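Side-chain contacts in ABC transporter, solute-binding protein (Staphylococcus aureus, PDB 6LKK), which binds glucose 6-phosphate between its two lobes as an extracellular solute-binding protein and takes part in signal transmission through a two-component system: residues T100-N105 against I112-Y117; Q118-P123 against A184-E189; Q142-I147 against H158-H163. One frame throughout, in Å; residues are numbered along the deposited sequence.

Interaction 1 (T100-N105 against I112-Y117); sequences TVIVVN and IKIRGY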
loop_
_atom_site.group_PDB
_atom_site.type_symbol
_atom_site.label_atom_id
_atom_site.label_comp_id
_atom_site.label_asym_id
_atom_site.label_seq_id
_atom_site.Cartn_x
_atom_site.Cartn_y
_atom_site.Cartn_z
ATOM N N THR A 100 1.993 6.177 -3.172
ATOM C CA THR A 100 0.767 6.195 -3.946
ATOM C C THR A 100 0.992 7.036 -5.196
ATOM O O THR A 100 1.823 7.948 -5.209
ATOM C CB THR A 100 -0.396 6.746 -3.119
ATOM O OG1 THR A 100 -0.105 8.085 -2.704
ATOM C CG2 THR A 100 -0.632 5.879 -1.893
ATOM N N VAL A 101 0.279 6.695 -6.270
ATOM C CA VAL A 101 0.518 7.312 -7.567
ATOM C C VAL A 101 -0.796 7.501 -8.306
ATOM O O VAL A 101 -1.811 6.874 -7.998
ATOM C CB VAL A 101 1.482 6.481 -8.447
ATOM C CG1 VAL A 101 2.820 6.276 -7.747
ATOM C CG2 VAL A 101 0.862 5.142 -8.818
ATOM N N ILE A 102 -0.756 8.387 -9.289
ATOM C CA ILE A 102 -1.771 8.457 -10.330
ATOM C C ILE A 102 -1.281 7.630 -11.506
ATOM O O ILE A 102 -0.110 7.716 -11.892
ATOM C CB ILE A 102 -2.033 9.915 -10.750
ATOM C CG1 ILE A 102 -2.605 10.718 -9.584
ATOM C CG2 ILE A 102 -2.978 9.968 -11.954
ATOM C CD1 ILE A 102 -2.610 12.213 -9.823
ATOM N N VAL A 103 -2.163 6.818 -12.075
ATOM C CA VAL A 103 -1.860 6.076 -13.290
ATOM C C VAL A 103 -2.708 6.641 -14.419
ATOM O O VAL A 103 -3.897 6.924 -14.239
ATOM C CB VAL A 103 -2.087 4.561 -13.121
ATOM C CG1 VAL A 103 -1.011 3.979 -12.210
ATOM C CG2 VAL A 103 -3.482 4.272 -12.584
ATOM N N VAL A 104 -2.081 6.823 -15.576
ATOM C CA VAL A 104 -2.704 7.433 -16.741
ATOM C C VAL A 104 -2.569 6.470 -17.908
ATOM O O VAL A 104 -1.512 5.861 -18.098
ATOM C CB VAL A 104 -2.048 8.789 -17.078
ATOM C CG1 VAL A 104 -2.691 9.408 -18.314
ATOM C CG2 VAL A 104 -2.138 9.732 -15.887
ATOM N N ASN A 105 -3.639 6.324 -18.685
ATOM C CA ASN A 105 -3.568 5.525 -19.902
ATOM C C ASN A 105 -2.969 6.396 -20.997
ATOM O O ASN A 105 -3.568 7.397 -21.405
ATOM C CB ASN A 105 -4.941 4.989 -20.296
ATOM C CG ASN A 105 -4.884 4.116 -21.539
ATOM O OD1 ASN A 105 -4.434 4.556 -22.597
ATOM N ND2 ASN A 105 -5.309 2.864 -21.408
ATOM N N ILE A 112 -3.894 15.607 -23.385
ATOM C CA ILE A 112 -4.327 15.969 -22.040
ATOM C C ILE A 112 -3.134 15.910 -21.096
ATOM O O ILE A 112 -2.427 14.898 -21.030
ATOM C CB ILE A 112 -5.446 15.034 -21.558
ATOM C CG1 ILE A 112 -6.644 15.071 -22.509
ATOM C CG2 ILE A 112 -5.886 15.421 -20.148
ATOM C CD1 ILE A 112 -7.618 13.932 -22.293
ATOM N N LYS A 113 -2.920 16.989 -20.343
ATOM C CA LYS A 113 -1.857 17.041 -19.346
ATOM C C LYS A 113 -2.385 16.583 -17.993
ATOM O O LYS A 113 -3.416 17.073 -17.522
ATOM C CB LYS A 113 -1.287 18.454 -19.221
ATOM C CG LYS A 113 -0.588 18.994 -20.462
ATOM C CD LYS A 113 0.323 20.163 -20.085
ATOM C CE LYS A 113 0.191 21.355 -21.027
ATOM N NZ LYS A 113 0.529 22.639 -20.342
ATOM N N ILE A 114 -1.670 15.654 -17.362
ATOM C CA ILE A 114 -2.008 15.172 -16.025
ATOM C C ILE A 114 -0.712 15.139 -15.223
ATOM O O ILE A 114 0.094 14.213 -15.364
ATOM C CB ILE A 114 -2.685 13.799 -16.044
ATOM C CG1 ILE A 114 -3.995 13.870 -16.839
ATOM C CG2 ILE A 114 -2.966 13.338 -14.622
ATOM C CD1 ILE A 114 -4.642 12.529 -17.100
ATOM N N ARG A 115 -0.513 16.148 -14.377
ATOM C CA ARG A 115 0.651 16.237 -13.509
ATOM C C ARG A 115 0.336 15.947 -12.049
ATOM O O ARG A 115 1.268 15.773 -11.256
ATOM C CB ARG A 115 1.282 17.635 -13.599
ATOM C CG ARG A 115 2.160 17.868 -14.819
ATOM C CD ARG A 115 1.357 17.986 -16.103
ATOM N NE ARG A 115 2.223 18.288 -17.241
ATOM C CZ ARG A 115 2.543 19.512 -17.653
ATOM N NH1 ARG A 115 3.346 19.665 -18.696
ATOM N NH2 ARG A 115 2.060 20.583 -17.040
ATOM N N GLY A 116 -0.934 15.892 -11.674
ATOM C CA GLY A 116 -1.287 15.730 -10.279
ATOM C C GLY A 116 -2.785 15.776 -10.082
ATOM O O GLY A 116 -3.557 15.595 -11.025
ATOM N N TYR A 117 -3.186 16.035 -8.835
ATOM C CA TYR A 117 -4.598 15.946 -8.471
ATOM C C TYR A 117 -5.426 17.043 -9.130
ATOM O O TYR A 117 -6.555 16.791 -9.569
ATOM C CB TYR A 117 -4.756 16.007 -6.954
ATOM C CG TYR A 117 -4.249 14.781 -6.237
ATOM C CD1 TYR A 117 -4.871 13.550 -6.392
ATOM C CD2 TYR A 117 -3.151 14.859 -5.392
ATOM C CE1 TYR A 117 -4.405 12.431 -5.728
ATOM C CE2 TYR A 117 -2.683 13.749 -4.730
ATOM C CZ TYR A 117 -3.310 12.540 -4.900
ATOM O OH TYR A 117 -2.834 11.441 -4.234
HETATM O O HOH W 1 -0.374 10.592 -3.449
#
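Ile102, Val104 and Ile114 form the apolar heart of this contact in one lobe of a periplasmic-binding-protein fold, where the loop that follows strand 92-105 turns back and runs alongside the strand it has just left. The backbones stay apart (Ile102 CA to Gly116 CA 7.3 Å), and strand side chains bridge to the side chains and backbone of the loop.

The aliphatic contacts come first. Val104 and Ile114 reach toward each other tip to tip, and both methyls of Val104 take part: CG1 lies 3.9 Å from Ile114 CD1, while CG2 meets both CG2 and CD1 of the same isoleucine. Ile102 spreads its two branches along the loop. Its CG2 packs at 4.3 Å from Ile114 CG2. With CG1 beside the backbone N (chi1 -64°) and the chain then extended, CD1 is carried to the Gly116 backbone, 3.6 Å from Gly116 C. That methyl also approaches the Tyr117 ring obliquely. Leu120 and Leu186 add further apolar contacts around Ile102.

Polar contacts lie at the Tyr117 end. Tyr117 OH is hydrogen-bonded to His143 ND1, and Thr100 OG1 to Met212 O, so each hydroxyl is tied to a residue beyond the two segments. A water joins them, lying 2.6 Å from Thr100 OG1 and 2.7 Å from Tyr117 OH.

Interaction 2 (Q118-P123 against A184-E189); sequences QDLLQP and AGLSYE. With G6P (6-O-phosphono-alpha-D-glucopyranose), chain B.
One face of the sheet at strand 184-188 receives Leu120 from the loop before strand 129-132; the same strand ends at Tyr188 in the glucose 6-phosphate pocket. Leu120 spans two strand residues with its two methyls. Its CD1 lies 3.8 Å from Leu186 CD2, and its CD2 lies 4.1 Å from Ala184 CB. CG sits beside the backbone N (chi1 -67°), which carries the branched end of Leu120 to the strand, where its chain and that of Leu186 cross obliquely. Ile102 and Phe160 also touch both leucines, which ties the pair to strand 92-105 and helix 154-161.

The loop behind Leu120 is tied to itself. Asp119 O accepts from Gln122 N and from Gln122 NE2, the latter at 2.9 Å with an N-H...O angle of 164°, and the two donors arrive from opposite faces of the carbonyl plane. Gln122 NE2 also bonds to Lys113 O.

At the far end of the strand, the C5-O5 edge of the sugar sits over one face of the Tyr188 ring. Ligand O5 lies 3.4 Å above the ring plane, toward the rim, and C5 is 3.5 Å from Tyr188 CE1. The loop-to-strand contact is purely apolar, consistent with its being held by burial and close packing, whereas Tyr188 gives the sugar edge an apolar surface while Thr139 and Thr170, among others, hydrogen-bond the ligand.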
loop_
_atom_site.group_PDB
_atom_site.type_symbol
_atom_site.label_atom_id
_atom_site.label_comp_id
_atom_site.label_asym_id
_atom_site.label_seq_id
_atom_site.Cartn_x
_atom_site.Cartn_y
_atom_site.Cartn_z
ATOM N N GLN A 118 -4.900 18.268 -9.195
ATOM C CA GLN A 118 -5.666 19.360 -9.790
ATOM C C GLN A 118 -6.005 19.066 -11.245
ATOM O O GLN A 118 -7.117 19.354 -11.704
ATOM C CB GLN A 118 -4.892 20.672 -9.679
ATOM C CG GLN A 118 -4.757 21.184 -8.259
ATOM C CD GLN A 118 -4.303 22.630 -8.199
ATOM O OE1 GLN A 118 -4.384 23.360 -9.188
ATOM N NE2 GLN A 118 -3.817 23.050 -7.035
ATOM N N ASP A 119 -5.060 18.484 -11.986
ATOM C CA ASP A 119 -5.296 18.179 -13.393
ATOM C C ASP A 119 -6.387 17.133 -13.577
ATOM O O ASP A 119 -7.022 17.088 -14.636
ATOM C CB ASP A 119 -4.004 17.697 -14.050
ATOM C CG ASP A 119 -2.989 18.805 -14.224
ATOM O OD1 ASP A 119 -3.333 19.982 -13.981
ATOM O OD2 ASP A 119 -1.843 18.493 -14.604
ATOM N N LEU A 120 -6.613 16.278 -12.579
ATOM C CA LEU A 120 -7.669 15.280 -12.701
ATOM C C LEU A 120 -9.050 15.917 -12.753
ATOM O O LEU A 120 -10.004 15.264 -13.193
ATOM C CB LEU A 120 -7.592 14.287 -11.540
ATOM C CG LEU A 120 -6.362 13.377 -11.497
ATOM C CD1 LEU A 120 -6.414 12.497 -10.261
ATOM C CD2 LEU A 120 -6.255 12.518 -12.751
ATOM N N LEU A 121 -9.174 17.175 -12.332
ATOM C CA LEU A 121 -10.449 17.875 -12.318
ATOM C C LEU A 121 -10.774 18.547 -13.646
ATOM O O LEU A 121 -11.835 19.168 -13.761
ATOM C CB LEU A 121 -10.454 18.926 -11.204
ATOM C CG LEU A 121 -10.211 18.396 -9.791
ATOM C CD1 LEU A 121 -10.224 19.542 -8.791
ATOM C CD2 LEU A 121 -11.242 17.345 -9.414
ATOM N N GLN A 122 -9.900 18.448 -14.638
ATOM C CA GLN A 122 -10.202 19.020 -15.942
ATOM C C GLN A 122 -11.523 18.450 -16.453
ATOM O O GLN A 122 -11.746 17.235 -16.358
ATOM C CB GLN A 122 -9.074 18.726 -16.928
ATOM C CG GLN A 122 -7.834 19.574 -16.695
ATOM C CD GLN A 122 -6.665 19.152 -17.556
ATOM O OE1 GLN A 122 -6.347 19.803 -18.553
ATOM N NE2 GLN A 122 -6.012 18.061 -17.175
ATOM N N PRO A 123 -12.428 19.282 -16.981
ATOM C CA PRO A 123 -13.748 18.765 -17.383
ATOM C C PRO A 123 -13.699 17.585 -18.338
ATOM O O PRO A 123 -14.573 16.712 -18.264
ATOM C CB PRO A 123 -14.406 19.990 -18.032
ATOM C CG PRO A 123 -13.802 21.141 -17.322
ATOM C CD PRO A 123 -12.374 20.753 -17.053
ATOM N N ALA A 184 -7.553 7.635 -16.317
ATOM C CA ALA A 184 -6.584 7.694 -15.233
ATOM C C ALA A 184 -7.227 7.151 -13.967
ATOM O O ALA A 184 -8.446 6.993 -13.884
ATOM C CB ALA A 184 -6.070 9.123 -15.017
ATOM N N GLY A 185 -6.384 6.862 -12.978
ATOM C CA GLY A 185 -6.873 6.319 -11.725
ATOM C C GLY A 185 -5.881 6.534 -10.604
ATOM O O GLY A 185 -4.724 6.897 -10.824
ATOM N N LEU A 186 -6.361 6.294 -9.385
ATOM C CA LEU A 186 -5.556 6.436 -8.177
ATOM C C LEU A 186 -5.107 5.053 -7.719
ATOM O O LEU A 186 -5.936 4.213 -7.355
ATOM C CB LEU A 186 -6.349 7.145 -7.082
ATOM C CG LEU A 186 -6.886 8.536 -7.425
ATOM C CD1 LEU A 186 -7.416 9.200 -6.167
ATOM C CD2 LEU A 186 -5.830 9.412 -8.081
ATOM N N SER A 187 -3.797 4.826 -7.729
ATOM C CA SER A 187 -3.234 3.495 -7.531
ATOM C C SER A 187 -2.028 3.618 -6.604
ATOM O O SER A 187 -1.890 4.576 -5.836
ATOM C CB SER A 187 -2.889 2.868 -8.892
ATOM O OG SER A 187 -2.337 1.574 -8.747
ATOM N N TYR A 188 -1.145 2.621 -6.651
ATOM C CA TYR A 188 0.099 2.667 -5.900
ATOM C C TYR A 188 1.214 2.096 -6.764
ATOM O O TYR A 188 0.974 1.408 -7.759
ATOM C CB TYR A 188 -0.005 1.924 -4.559
ATOM C CG TYR A 188 -0.302 0.443 -4.643
ATOM C CD1 TYR A 188 -1.605 -0.021 -4.766
ATOM C CD2 TYR A 188 0.719 -0.495 -4.571
ATOM C CE1 TYR A 188 -1.879 -1.370 -4.826
ATOM C CE2 TYR A 188 0.455 -1.849 -4.631
ATOM C CZ TYR A 188 -0.848 -2.283 -4.761
ATOM O OH TYR A 188 -1.121 -3.631 -4.824
ATOM N N GLU A 189 2.447 2.388 -6.354
ATOM C CA GLU A 189 3.594 2.256 -7.246
ATOM C C GLU A 189 3.753 0.835 -7.779
ATOM O O GLU A 189 3.960 0.634 -8.982
ATOM C CB GLU A 189 4.855 2.700 -6.510
ATOM C CG GLU A 189 6.068 2.858 -7.395
ATOM C CD GLU A 189 7.220 3.499 -6.663
ATOM O OE1 GLU A 189 7.774 2.853 -5.747
ATOM O OE2 GLU A 189 7.559 4.657 -6.984
HETATM C C1 G6P B . -1.631 0.141 -0.360
HETATM C C2 G6P B . -0.392 -0.407 0.390
HETATM C C3 G6P B . -0.036 -1.808 0.055
HETATM C C4 G6P B . -1.232 -2.621 -0.168
HETATM C C5 G6P B . -1.935 -2.136 -1.431
HETATM C C6 G6P B . -3.240 -2.844 -1.609
HETATM O O1 G6P B . -1.324 1.363 -0.962
HETATM O O2 G6P B . 0.749 0.427 0.129
HETATM O O3 G6P B . 0.737 -2.386 1.195
HETATM O O4 G6P B . -0.869 -4.012 -0.352
HETATM O O5 G6P B . -2.224 -0.689 -1.410
HETATM O O6 G6P B . -4.040 -2.614 -0.471
HETATM P P G6P B . -5.632 -2.079 -0.662
HETATM O O1P G6P B . -6.276 -2.042 0.712
HETATM O O2P G6P B . -6.405 -3.046 -1.579
HETATM O O3P G6P B . -5.627 -0.716 -1.251
#

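Interaction 3 (Q142-I147 against H158-H163); sequences QHMRAI and HQFQNH
Ile147 CD1 rests over one face of the Phe160 ring, and this CH-pi contact is the centre of the packing between helices 138-151 and 154-161. The methyl is 4.1 Å from the ring centroid, 25° off the ring normal, and is displaced toward the CB side of the ring, since its nearest ring atom is Phe160 CG at 3.7 Å. The two side chains cross at about a right angle.

Met144, one helical turn before Ile147, supplies the second contact to the ring. Its CE comes obliquely to Phe160 CE2 at 3.9 Å, also touching CD2, so methyls from two successive turns meet the same aromatic side chain. The methionine chain bends at chi2 and chi3, which brings its thioether end across to helix 154-161. Its SD lies 3.9 Å from Gln161 NE2 and also approaches the aliphatic CG of Gln161; the glutamine reaches it with its chain extended beyond CG.

The position of the ring follows from its first torsion and from its neighbours. Phe160 CG is anti to the backbone N (chi1 170°), and the ring projects toward helix 138-151. Beyond the first shell, Tyr131 of strand 129-132 meets Phe160 edge-to-face, and the side chains of Met144 and Gln161 also touch Tyr131. Leu186 of strand 184-188 packs on both Met144 and Phe160, while Val157, earlier in the second helix, touches Met144 and Ile147.

Both helices therefore share a largely apolar seam that continues onto the sheet. Two consecutive helices joined by a short turn and packed against strands 129-132 and 184-188 form part of the alpha/beta layering characteristic of a lobe in periplasmic-binding-protein folds.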
loop_
_atom_site.group_PDB
_atom_site.type_symbol
_atom_site.label_atom_id
_atom_site.label_comp_id
_atom_site.label_asym_id
_atom_site.label_seq_id
_atom_site.Cartn_x
_atom_site.Cartn_y
_atom_site.Cartn_z
ATOM N N GLN A 142 -5.593 6.457 1.575
ATOM C CA GLN A 142 -4.387 7.279 1.548
ATOM C C GLN A 142 -4.497 8.390 0.511
ATOM O O GLN A 142 -4.036 9.515 0.746
ATOM C CB GLN A 142 -3.165 6.400 1.277
ATOM C CG GLN A 142 -2.788 5.495 2.446
ATOM C CD GLN A 142 -2.290 6.268 3.655
ATOM O OE1 GLN A 142 -3.072 6.663 4.516
ATOM N NE2 GLN A 142 -0.981 6.485 3.724
ATOM N N HIS A 143 -5.109 8.102 -0.639
ATOM C CA HIS A 143 -5.310 9.138 -1.646
ATOM C C HIS A 143 -6.244 10.231 -1.140
ATOM O O HIS A 143 -6.015 11.418 -1.399
ATOM C CB HIS A 143 -5.860 8.526 -2.931
ATOM C CG HIS A 143 -4.804 7.995 -3.848
ATOM N ND1 HIS A 143 -4.011 8.816 -4.620
ATOM C CD2 HIS A 143 -4.417 6.728 -4.124
ATOM C CE1 HIS A 143 -3.181 8.077 -5.335
ATOM N NE2 HIS A 143 -3.408 6.807 -5.053
ATOM N N MET A 144 -7.314 9.855 -0.436
ATOM C CA MET A 144 -8.222 10.868 0.091
ATOM C C MET A 144 -7.514 11.739 1.120
ATOM O O MET A 144 -7.744 12.954 1.179
ATOM C CB MET A 144 -9.464 10.217 0.699
ATOM C CG MET A 144 -10.402 9.527 -0.297
ATOM S SD MET A 144 -10.802 10.472 -1.785
ATOM C CE MET A 144 -9.560 9.862 -2.925
ATOM N N ARG A 145 -6.645 11.141 1.940
ATOM C CA ARG A 145 -5.820 11.933 2.845
ATOM C C ARG A 145 -4.890 12.861 2.071
ATOM O O ARG A 145 -4.683 14.015 2.466
ATOM C CB ARG A 145 -5.009 11.020 3.768
ATOM C CG ARG A 145 -5.827 10.314 4.838
ATOM C CD ARG A 145 -5.075 10.254 6.161
ATOM N NE ARG A 145 -4.986 11.569 6.792
ATOM C CZ ARG A 145 -4.397 11.804 7.960
ATOM N NH1 ARG A 145 -3.835 10.815 8.643
ATOM N NH2 ARG A 145 -4.367 13.036 8.449
ATOM N N ALA A 146 -4.320 12.379 0.964
ATOM C CA ALA A 146 -3.438 13.224 0.162
ATOM C C ALA A 146 -4.184 14.431 -0.390
ATOM O O ALA A 146 -3.665 15.553 -0.377
ATOM C CB ALA A 146 -2.823 12.413 -0.978
ATOM N N ILE A 147 -5.408 14.220 -0.875
ATOM C CA ILE A 147 -6.199 15.322 -1.411
ATOM C C ILE A 147 -6.590 16.285 -0.297
ATOM O O ILE A 147 -6.527 17.510 -0.466
ATOM C CB ILE A 147 -7.426 14.765 -2.155
ATOM C CG1 ILE A 147 -6.968 13.998 -3.400
ATOM C CG2 ILE A 147 -8.396 15.883 -2.539
ATOM C CD1 ILE A 147 -8.066 13.257 -4.117
ATOM N N HIS A 158 -14.416 16.163 -1.772
ATOM C CA HIS A 158 -15.717 15.981 -2.406
ATOM C C HIS A 158 -15.672 16.355 -3.881
ATOM O O HIS A 158 -16.320 15.704 -4.711
ATOM C CB HIS A 158 -16.773 16.807 -1.673
ATOM C CG HIS A 158 -17.106 16.289 -0.309
ATOM N ND1 HIS A 158 -17.827 17.020 0.610
ATOM C CD2 HIS A 158 -16.822 15.108 0.288
ATOM C CE1 HIS A 158 -17.968 16.314 1.717
ATOM N NE2 HIS A 158 -17.369 15.149 1.549
ATOM N N GLN A 159 -14.924 17.405 -4.229
ATOM C CA GLN A 159 -14.832 17.793 -5.633
ATOM C C GLN A 159 -14.234 16.670 -6.468
ATOM O O GLN A 159 -14.718 16.382 -7.569
ATOM C CB GLN A 159 -14.008 19.071 -5.788
ATOM C CG GLN A 159 -14.059 19.640 -7.202
ATOM C CD GLN A 159 -13.251 20.913 -7.371
ATOM O OE1 GLN A 159 -12.627 21.402 -6.430
ATOM N NE2 GLN A 159 -13.259 21.456 -8.583
ATOM N N PHE A 160 -13.188 16.014 -5.961
ATOM C CA PHE A 160 -12.617 14.885 -6.688
ATOM C C PHE A 160 -13.616 13.741 -6.788
ATOM O O PHE A 160 -13.819 13.167 -7.866
ATOM C CB PHE A 160 -11.332 14.398 -6.018
ATOM C CG PHE A 160 -10.844 13.098 -6.581
ATOM C CD1 PHE A 160 -10.092 13.073 -7.741
ATOM C CD2 PHE A 160 -11.185 11.896 -5.981
ATOM C CE1 PHE A 160 -9.667 11.876 -8.279
ATOM C CE2 PHE A 160 -10.762 10.697 -6.518
ATOM C CZ PHE A 160 -10.005 10.688 -7.668
ATOM N N GLN A 161 -14.241 13.379 -5.666
ATOM C CA GLN A 161 -15.153 12.242 -5.669
ATOM C C GLN A 161 -16.325 12.467 -6.616
ATOM O O GLN A 161 -16.798 11.517 -7.248
ATOM C CB GLN A 161 -15.647 11.965 -4.250
ATOM C CG GLN A 161 -14.550 11.470 -3.319
ATOM C CD GLN A 161 -15.066 11.111 -1.943
ATOM O OE1 GLN A 161 -15.825 11.864 -1.335
ATOM N NE2 GLN A 161 -14.656 9.951 -1.444
ATOM N N ASN A 162 -16.798 13.708 -6.739
ATOM C CA ASN A 162 -17.861 14.009 -7.690
ATOM C C ASN A 162 -17.375 13.983 -9.132
ATOM O O ASN A 162 -18.201 14.012 -10.050
ATOM C CB ASN A 162 -18.474 15.375 -7.379
ATOM C CG ASN A 162 -19.241 15.386 -6.069
ATOM O OD1 ASN A 162 -19.845 14.386 -5.684
ATOM N ND2 ASN A 162 -19.219 16.521 -5.379
ATOM N N HIS A 163 -16.062 13.928 -9.347
ATOM C CA HIS A 163 -15.470 13.895 -10.675
ATOM C C HIS A 163 -15.079 12.490 -11.111
ATOM O O HIS A 163 -14.778 12.286 -12.292
ATOM C CB HIS A 163 -14.228 14.797 -10.699
ATOM C CG HIS A 163 -13.927 15.394 -12.039
ATOM N ND1 HIS A 163 -14.643 16.450 -12.561
ATOM C CD2 HIS A 163 -12.975 15.095 -12.955
ATOM C CE1 HIS A 163 -14.148 16.771 -13.744
ATOM N NE2 HIS A 163 -13.137 15.962 -14.006
#

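All three contacts lie in the same lobe. Interactions 1 and 2 are closest, with centres about 5 Å apart, and share the sheet in which strands 92-105 and 184-188 are antiparallel neighbours; Gly185 N and Val103 O are hydrogen-bonded (2.8 Å) between them. Interaction 3, nested in the chain between the two segments of interaction 2, is centred about 10 Å from it and 14 Å from interaction 1. His143 connects the three: it hydrogen-bonds through NE2 to Ser187 O (2.8 Å) as well as through ND1 to Tyr117 OH. Interaction 2 alone contains a pocket residue, Tyr188; Tyr117 and Met144 side chains each lie about 11 Å from the bound glucose 6-phosphate.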